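Local coordinates for pyrroline carboxylate reductase (Plasmodium falciparum, PDB 2RCY), which binds NADP and catalyses the reduction of pyrroline-5-carboxylate to proline, the last step of proline synthesis, at the interface of chains A and B. Sequence-based numbering; all coordinates share one arbitrary frame. Chains: chain A/B, Pyrroline carboxylate reductase.

The interface of chains A and B. Residues chain A 176, 179-180, 242; chain B 176, 242, 246.
A:Phe176 and B:Phe176 stack face to face across the two-fold axis that relates the chains. Their ring centroids lie 4.3 Å apart and the planes differ by 6°. The side chains run antiparallel, and the CG of each comes over the centre of the other ring. The far face of A:Phe176 is covered near its rim by A:Leu180 CD1 of the same helix, 169-186. The ring is thus sandwiched between its own chain and the partner.

The rings of residue 242, at the start of helix 242-260, meet by their rims. A:Phe242 CE1 lies 3.4 Å from B:Phe242 CE1, with the side chains set at a slant to each other. The rim of each of these rings also reaches the Phe176 of the other chain. There the side chains run nearly perpendicular, but the ring planes are only tilted against each other. A:Phe242 CZ is 3.6 Å from B:Phe176 CD1, and the twin pair, B:Phe242 CZ and A:Phe176 CD1, is also 3.6 Å apart. The backbone N of the opposite Phe176 lies in plane at the edge of each Phe242 ring. Both pairs of phenylalanines hold CG anti to the backbone N (A:Phe176 chi1 -171°), which points the four rings into one aromatic cluster.

B:Val246, one turn along from B:Phe242, extends this apolar packing. Its two methyls diverge. CG2 comes within 3.7 Å of A:Phe242 CE1, touches A:Phe176 CD1 and also lies over the rim of one face of B:Phe242. CG1, anti to the backbone N (chi1 173°), turns toward helix 169-186 of chain A and rests 3.8 Å from A:Leu180 CD2. A:Ser179 packs here through its CB, 3.8 Å from B:Val246 CB.

The patch is part of a two-fold symmetric helix-helix interface, so the B:Val246 contacts recur with the chains exchanged. It lies within the dimerisation region of the pyrroline-5-carboxylate reductase family. Its interlocked phenylalanines form part of the apolar core that joins two subunits into a dimer.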
# COMPACT_ATOMS: atom_id res chain seq x y z
N PHE A 176 9.29 -18.55 11.43
CA PHE A 176 10.54 -18.14 10.79
C PHE A 176 11.20 -19.36 10.14
O PHE A 176 11.52 -19.33 8.95
CB PHE A 176 11.46 -17.50 11.84
CG PHE A 176 12.70 -16.85 11.27
CD1 PHE A 176 12.60 -15.76 10.41
CD2 PHE A 176 13.96 -17.31 11.64
CE1 PHE A 176 13.75 -15.15 9.90
CE2 PHE A 176 15.11 -16.70 11.13
CZ PHE A 176 15.00 -15.62 10.26
N SER A 179 9.11 -20.58 7.23
CA SER A 179 9.23 -19.72 6.05
C SER A 179 10.55 -19.94 5.31
O SER A 179 10.58 -19.92 4.08
CB SER A 179 9.09 -18.25 6.44
OG SER A 179 7.97 -18.04 7.27
N LEU A 180 11.62 -20.15 6.06
CA LEU A 180 12.94 -20.38 5.48
C LEU A 180 13.01 -21.69 4.71
O LEU A 180 13.58 -21.75 3.62
CB LEU A 180 14.03 -20.32 6.56
CG LEU A 180 14.42 -18.96 7.12
CD1 LEU A 180 15.10 -19.12 8.47
CD2 LEU A 180 15.32 -18.19 6.16
N PHE A 242 10.64 -5.96 7.58
CA PHE A 242 10.81 -7.17 8.38
C PHE A 242 10.91 -6.84 9.87
O PHE A 242 10.26 -7.49 10.69
CB PHE A 242 12.05 -7.94 7.91
CG PHE A 242 12.36 -9.16 8.73
CD1 PHE A 242 11.63 -10.33 8.56
CD2 PHE A 242 13.41 -9.16 9.65
CE1 PHE A 242 11.92 -11.47 9.30
CE2 PHE A 242 13.71 -10.29 10.39
CZ PHE A 242 12.96 -11.45 10.22
N PHE B 176 16.50 -10.80 12.84
CA PHE B 176 15.37 -11.37 13.57
C PHE B 176 15.57 -11.21 15.08
O PHE B 176 14.66 -10.76 15.78
CB PHE B 176 15.17 -12.84 13.18
CG PHE B 176 13.93 -13.47 13.76
CD1 PHE B 176 12.67 -12.93 13.51
CD2 PHE B 176 14.02 -14.61 14.54
CE1 PHE B 176 11.52 -13.51 14.04
CE2 PHE B 176 12.87 -15.21 15.08
CZ PHE B 176 11.63 -14.65 14.82
N PHE B 242 4.69 -11.78 7.07
CA PHE B 242 5.99 -12.19 7.61
C PHE B 242 6.63 -13.32 6.81
O PHE B 242 7.82 -13.29 6.51
CB PHE B 242 5.82 -12.61 9.08
CG PHE B 242 7.06 -13.18 9.71
CD1 PHE B 242 8.08 -12.34 10.15
CD2 PHE B 242 7.19 -14.55 9.90
CE1 PHE B 242 9.22 -12.87 10.74
CE2 PHE B 242 8.33 -15.09 10.49
CZ PHE B 242 9.35 -14.25 10.92
N VAL B 246 10.16 -13.18 4.43
CA VAL B 246 11.31 -14.07 4.61
C VAL B 246 11.62 -14.81 3.30
O VAL B 246 12.77 -14.88 2.89
CB VAL B 246 11.07 -15.07 5.77
CG1 VAL B 246 12.18 -16.11 5.84
CG2 VAL B 246 10.96 -14.33 7.10